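Iron uptake protein A2 (Synechocystis sp., PDB 2VP1) probably serves as the periplasmic substrate-binding subunit of an ABC transporter that imports ferric iron, and holds one Fe(III) ion. Local coordinates at residues A[40-45]-A[84-89]; A[169-174]-A[338-343]. One frame throughout, in Å; residues are numbered along the deposited sequence.

How the interactions relate
Along the chain interaction 1 closes before interaction 2 opens, and their centres lie about 19 Å apart. Interaction 1 joins the end of strand 35-40 and the loop after it to the end of strand 82-85, parallel neighbours in the mixed sheet; its second segment continues into helix 88-96. Interaction 2 packs helix 168-181 against helix 333-343, near the end of the chain. The iron ties them together: H43 and Y44 come from the first contact and Y169 from the second. Beside it, D87 and S172 make a probable hydrogen bond (OD1 to OG, 2.6 Å), so metal and protein both bridge the two regions.

Interaction 1. Residues A[40-45]-A[84-89]; sequences SSRHYN and FTVDAG. With FE (Fe (III) ion), chain C.
S40 pairs with F84 as parallel strand neighbours, and the CA of S40 lies against the F84 carbonyl O at 3.4 Å in a CA-H...O contact. The S40 hydroxyl turns back along its own chain: OG accepts from the backbone N of R42, an ST turn where the segment leaves the sheet. At S41 the backbone N donates to F84 O (3.0 Å, 163° at the hydrogen). The S41 hydroxyl sits over the backbone of the other strand, OG being 3.5 Å from the CA of T85.

R42 carries much of the packing from its own segment. Its CD rests over one face of the F84 ring, 3.7 Å from the centroid, a CH-pi contact, while CG meets V86 CG1 at 3.6 Å. The chain bends at chi3 (76°), about the CG-CD bond, right where it touches the ring, and the guanidinium goes on to salt bridges with D47 and E300. Y44 CE2 lies above one face of the guanidinium, toward its rim, while R42 NE sits in plane at the edge of the Y44 ring.

H43 and Y44 are the metal ligands. H43 NE2 binds the iron at 2.2 Å and Y44 OH at 2.0 Å; Y169, Y225 and Y226 supply the other three ligand atoms, and R129 is a further partner of the Y44 hydroxyl. V86 packs beside both ligands, its CG2 against H43 CE1 and its CG1 against Y44 OH at 4.0 Å.

Chemically, the loop with the ligands departs from the C-terminal ends of two adjoining parallel strands: one strand bond and a turn mark its start, an arginine paired with two acids lies at the edge of the Y44 ring, and a valine flanks the ligands. Four tyrosines and a histidine make an oxygen-rich shell, consistent with selection of hard Fe(III).

Interaction 2. Residues A[169-174]-A[338-343]; sequences YNLSLT and RLMNEV. With FE (Fe (III) ion), chain C.
M340 reaches from its helix to L171 and T174, and nearly all of the packing depends on this one side chain. The two helix segments cross almost at right angles (98°), with their axes 10.8 Å apart at closest approach. At that spacing the backbones stay well separated, and the methionine spans the gap.

The apolar contact is made at its tip. The chain runs out extended through chi2, then turns at chi3 (-67°), which brings the CE methyl to L171 CD2 at 3.5 Å. A looser apolar touch lies apart from it, T174 CG2 against L339 CD2 at 4.3 Å.

The sulfur has polar company. T174 OG1 lies 3.6 Å from M340 SD, the two side chains sliding past each other in opposite directions, and the backbone O of N170 is 4.0 Å from the same sulfur. That carbonyl is already engaged within its own helix, accepting from T174 N at 3.0 Å. W345, following the second helix, also packs on M340 and N170, and the N170 side-chain amide OD1 is held by R131.

Charged groups pair along helix 338-343 itself. R338 NE makes a salt bridge to E342 OE1 (3.2 Å), from the syn side but tilted out of the carboxylate plane; both residues continue to helix 183-195, R338 to E183 and E342 to R187.

Of the two segments, 169-174 carries the ligand: Y169, near the start of helix 168-181, binds the iron through OH at 2.1 Å, joining H43, Y44, Y225 and Y226. The chemistry is therefore divided: M340 packs on helix 169-174 without a hydrogen bond across the contact, while Y169 of that same helix points a phenol oxygen at the metal.

Interaction 1. Residues A[40-45]-A[84-89]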
loop_
_atom_site.group_PDB
_atom_site.type_symbol
_atom_site.label_atom_id
_atom_site.label_comp_id
_atom_site.label_asym_id
_atom_site.label_seq_id
_atom_site.Cartn_x
_atom_site.Cartn_y
_atom_site.Cartn_z
ATOM N N SER A 40 -5.153 12.943 -5.167
ATOM C CA SER A 40 -4.241 11.811 -5.036
ATOM C C SER A 40 -3.527 11.753 -3.692
ATOM O O SER A 40 -2.975 12.750 -3.234
ATOM C CB SER A 40 -3.217 11.812 -6.174
ATOM O OG SER A 40 -2.579 10.546 -6.283
ATOM N N SER A 41 -3.558 10.580 -3.065
ATOM C CA SER A 41 -2.679 10.315 -1.925
ATOM C C SER A 41 -1.438 9.517 -2.348
ATOM O O SER A 41 -0.609 9.188 -1.504
ATOM C CB SER A 41 -3.418 9.625 -0.775
ATOM O OG SER A 41 -3.404 8.205 -0.913
ATOM N N ARG A 42 -1.310 9.204 -3.640
ATOM C CA ARG A 42 -0.071 8.602 -4.152
ATOM C C ARG A 42 1.135 9.542 -3.961
ATOM O O ARG A 42 0.971 10.758 -3.859
ATOM C CB ARG A 42 -0.216 8.182 -5.622
ATOM C CG ARG A 42 -0.951 6.863 -5.815
ATOM C CD ARG A 42 -1.019 6.481 -7.263
ATOM N NE ARG A 42 0.258 5.972 -7.757
ATOM C CZ ARG A 42 0.542 4.683 -7.935
ATOM N NH1 ARG A 42 -0.366 3.758 -7.658
ATOM N NH2 ARG A 42 1.734 4.309 -8.392
ATOM N N HIS A 43 2.335 8.982 -3.903
ATOM C CA HIS A 43 3.527 9.759 -3.556
ATOM C C HIS A 43 4.767 9.326 -4.348
ATOM O O HIS A 43 5.835 9.092 -3.778
ATOM C CB HIS A 43 3.815 9.632 -2.051
ATOM C CG HIS A 43 3.619 8.246 -1.517
ATOM N ND1 HIS A 43 2.523 7.889 -0.765
ATOM C CD2 HIS A 43 4.357 7.121 -1.658
ATOM C CE1 HIS A 43 2.600 6.608 -0.448
ATOM N NE2 HIS A 43 3.704 6.117 -0.976
ATOM N N TYR A 44 4.621 9.216 -5.659
ATOM C CA TYR A 44 5.701 8.744 -6.503
ATOM C C TYR A 44 5.921 9.748 -7.601
ATOM O O TYR A 44 5.030 9.984 -8.409
ATOM C CB TYR A 44 5.368 7.369 -7.081
ATOM C CG TYR A 44 4.824 6.437 -6.042
ATOM C CD1 TYR A 44 5.665 5.878 -5.072
ATOM C CD2 TYR A 44 3.459 6.143 -5.993
ATOM C CE1 TYR A 44 5.155 5.026 -4.084
ATOM C CE2 TYR A 44 2.939 5.302 -5.010
ATOM C CZ TYR A 44 3.796 4.741 -4.066
ATOM O OH TYR A 44 3.292 3.898 -3.108
ATOM N N ASN A 45 7.102 10.359 -7.601
ATOM C CA ASN A 45 7.467 11.349 -8.611
ATOM C C ASN A 45 7.376 10.838 -10.057
ATOM O O ASN A 45 7.072 11.609 -10.959
ATOM C CB ASN A 45 8.821 12.004 -8.296
ATOM C CG ASN A 45 8.699 13.113 -7.232
ATOM O OD1 ASN A 45 7.654 13.748 -7.106
ATOM N ND2 ASN A 45 9.766 13.346 -6.477
ATOM N N PHE A 84 -7.771 8.857 -5.935
ATOM C CA PHE A 84 -6.773 7.830 -6.184
ATOM C C PHE A 84 -5.952 7.657 -4.904
ATOM O O PHE A 84 -5.209 8.567 -4.508
ATOM C CB PHE A 84 -5.868 8.292 -7.324
ATOM C CG PHE A 84 -5.121 7.188 -8.009
ATOM C CD1 PHE A 84 -5.215 5.876 -7.577
ATOM C CD2 PHE A 84 -4.294 7.474 -9.093
ATOM C CE1 PHE A 84 -4.521 4.867 -8.226
ATOM C CE2 PHE A 84 -3.595 6.463 -9.739
ATOM C CZ PHE A 84 -3.710 5.162 -9.301
ATOM N N THR A 85 -6.097 6.508 -4.249
ATOM C CA THR A 85 -5.414 6.275 -2.967
ATOM C C THR A 85 -4.362 5.184 -3.117
ATOM O O THR A 85 -4.194 4.627 -4.202
ATOM C CB THR A 85 -6.415 5.920 -1.807
ATOM O OG1 THR A 85 -6.841 4.554 -1.913
ATOM C CG2 THR A 85 -7.627 6.855 -1.803
ATOM N N VAL A 86 -3.635 4.902 -2.045
ATOM C CA VAL A 86 -2.711 3.763 -2.026
ATOM C C VAL A 86 -3.163 2.744 -1.003
ATOM O O VAL A 86 -2.383 1.920 -0.563
ATOM C CB VAL A 86 -1.242 4.155 -1.720
ATOM C CG1 VAL A 86 -0.627 4.868 -2.888
ATOM C CG2 VAL A 86 -1.134 4.981 -0.437
ATOM N N ASP A 87 -4.436 2.789 -0.638
ATOM C CA ASP A 87 -4.930 1.950 0.436
ATOM C C ASP A 87 -6.394 1.597 0.255
ATOM O O ASP A 87 -7.252 2.472 0.199
ATOM C CB ASP A 87 -4.728 2.658 1.773
ATOM C CG ASP A 87 -5.483 1.999 2.902
ATOM O OD1 ASP A 87 -5.388 0.767 3.059
ATOM O OD2 ASP A 87 -6.170 2.718 3.646
ATOM N N ALA A 88 -6.674 0.301 0.190
ATOM C CA ALA A 88 -8.037 -0.203 0.086
ATOM C C ALA A 88 -8.891 0.217 1.283
ATOM O O ALA A 88 -10.117 0.358 1.150
ATOM C CB ALA A 88 -8.025 -1.723 -0.048
ATOM N N GLY A 89 -8.260 0.399 2.448
ATOM C CA GLY A 89 -8.975 0.839 3.643
ATOM C C GLY A 89 -9.640 2.194 3.450
ATOM O O GLY A 89 -10.848 2.361 3.681
HETATM FE FE FE C . 3.983 3.993 -1.246
#

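Interaction 2. Residues A[169-174]-A[338-343]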
loop_
_atom_site.group_PDB
_atom_site.type_symbol
_atom_site.label_atom_id
_atom_site.label_comp_id
_atom_site.label_asym_id
_atom_site.label_seq_id
_atom_site.Cartn_x
_atom_site.Cartn_y
_atom_site.Cartn_z
ATOM N N TYR A 169 -0.450 2.435 5.537
ATOM C CA TYR A 169 0.056 1.079 5.330
ATOM C C TYR A 169 -0.010 0.272 6.612
ATOM O O TYR A 169 -0.407 -0.892 6.599
ATOM C CB TYR A 169 1.489 1.083 4.775
ATOM C CG TYR A 169 1.649 1.775 3.435
ATOM C CD1 TYR A 169 0.615 1.797 2.492
ATOM C CD2 TYR A 169 2.840 2.401 3.103
ATOM C CE1 TYR A 169 0.767 2.449 1.264
ATOM C CE2 TYR A 169 3.000 3.053 1.876
ATOM C CZ TYR A 169 1.962 3.065 0.964
ATOM O OH TYR A 169 2.145 3.692 -0.247
ATOM N N ASN A 170 0.358 0.913 7.716
ATOM C CA ASN A 170 0.373 0.265 9.012
ATOM C C ASN A 170 -1.028 0.128 9.562
ATOM O O ASN A 170 -1.326 -0.826 10.274
ATOM C CB ASN A 170 1.244 1.045 9.986
ATOM C CG ASN A 170 2.710 0.957 9.646
ATOM O OD1 ASN A 170 3.159 -0.008 9.011
ATOM N ND2 ASN A 170 3.479 1.961 10.078
ATOM N N LEU A 171 -1.881 1.096 9.244
ATOM C CA LEU A 171 -3.265 1.035 9.657
ATOM C C LEU A 171 -3.837 -0.263 9.137
ATOM O O LEU A 171 -4.308 -1.107 9.918
ATOM C CB LEU A 171 -4.041 2.228 9.111
ATOM C CG LEU A 171 -4.068 3.410 10.081
ATOM C CD1 LEU A 171 -4.705 4.671 9.447
ATOM C CD2 LEU A 171 -4.780 3.023 11.387
ATOM N N SER A 172 -3.732 -0.426 7.813
ATOM C CA SER A 172 -4.283 -1.573 7.106
ATOM C C SER A 172 -3.773 -2.880 7.655
ATOM O O SER A 172 -4.562 -3.789 7.930
ATOM C CB SER A 172 -3.958 -1.486 5.628
ATOM O OG SER A 172 -5.049 -0.954 4.921
ATOM N N LEU A 173 -2.460 -2.970 7.819
ATOM C CA LEU A 173 -1.836 -4.164 8.380
ATOM C C LEU A 173 -2.437 -4.541 9.757
ATOM O O LEU A 173 -2.919 -5.665 9.944
ATOM C CB LEU A 173 -0.314 -3.990 8.426
ATOM C CG LEU A 173 0.618 -5.003 9.092
ATOM C CD1 LEU A 173 0.328 -6.439 8.667
ATOM C CD2 LEU A 173 2.042 -4.611 8.736
ATOM N N THR A 174 -2.463 -3.610 10.697
ATOM C CA THR A 174 -3.054 -3.921 11.989
ATOM C C THR A 174 -4.539 -4.277 11.894
ATOM O O THR A 174 -5.011 -5.170 12.609
ATOM C CB THR A 174 -2.773 -2.834 13.028
ATOM O OG1 THR A 174 -1.368 -2.822 13.297
ATOM C CG2 THR A 174 -3.517 -3.109 14.318
ATOM N N ARG A 338 -7.070 3.040 17.020
ATOM C CA ARG A 338 -7.311 3.035 18.462
ATOM C C ARG A 338 -6.311 2.148 19.203
ATOM O O ARG A 338 -5.744 2.544 20.229
ATOM C CB ARG A 338 -8.739 2.565 18.739
ATOM C CG ARG A 338 -9.280 2.917 20.114
ATOM C CD ARG A 338 -10.562 2.154 20.400
ATOM N NE ARG A 338 -10.274 0.798 20.852
ATOM C CZ ARG A 338 -10.576 -0.313 20.177
ATOM N NH1 ARG A 338 -10.257 -1.496 20.686
ATOM N NH2 ARG A 338 -11.201 -0.247 19.003
ATOM N N LEU A 339 -6.092 0.958 18.666
ATOM C CA LEU A 339 -5.232 -0.018 19.290
ATOM C C LEU A 339 -3.780 0.452 19.301
ATOM O O LEU A 339 -3.106 0.369 20.340
ATOM C CB LEU A 339 -5.376 -1.363 18.578
ATOM C CG LEU A 339 -4.993 -2.664 19.281
ATOM C CD1 LEU A 339 -5.875 -2.954 20.483
ATOM C CD2 LEU A 339 -5.076 -3.806 18.269
ATOM N N MET A 340 -3.300 0.958 18.163
ATOM C CA MET A 340 -1.906 1.416 18.050
ATOM C C MET A 340 -1.650 2.617 18.962
ATOM O O MET A 340 -0.560 2.780 19.497
ATOM C CB MET A 340 -1.531 1.731 16.591
ATOM C CG MET A 340 -1.601 0.513 15.673
ATOM S SD MET A 340 -0.905 0.658 14.014
ATOM C CE MET A 340 -2.033 1.847 13.284
ATOM N N ASN A 341 -2.676 3.442 19.141
ATOM C CA ASN A 341 -2.636 4.533 20.096
ATOM C C ASN A 341 -2.495 4.015 21.515
ATOM O O ASN A 341 -1.663 4.495 22.277
ATOM C CB ASN A 341 -3.895 5.367 19.986
ATOM C CG ASN A 341 -3.642 6.814 20.287
ATOM O OD1 ASN A 341 -3.522 7.210 21.457
ATOM N ND2 ASN A 341 -3.536 7.627 19.228
ATOM N N GLU A 342 -3.293 2.998 21.837
ATOM C CA GLU A 342 -3.311 2.380 23.164
ATOM C C GLU A 342 -1.991 1.765 23.612
ATOM O O GLU A 342 -1.603 1.925 24.772
ATOM C CB GLU A 342 -4.443 1.359 23.269
ATOM C CG GLU A 342 -5.796 2.007 23.515
ATOM C CD GLU A 342 -6.951 1.035 23.454
ATOM O OE1 GLU A 342 -8.031 1.440 22.990
ATOM O OE2 GLU A 342 -6.797 -0.129 23.866
ATOM N N VAL A 343 -1.308 1.058 22.713
ATOM C CA VAL A 343 -0.068 0.370 23.097
ATOM C C VAL A 343 1.142 1.300 23.021
ATOM O O VAL A 343 2.240 0.948 23.450
ATOM C CB VAL A 343 0.192 -0.912 22.268
ATOM C CG1 VAL A 343 -1.035 -1.794 22.263
ATOM C CG2 VAL A 343 0.653 -0.574 20.835
HETATM FE FE FE C . 3.983 3.993 -1.246
#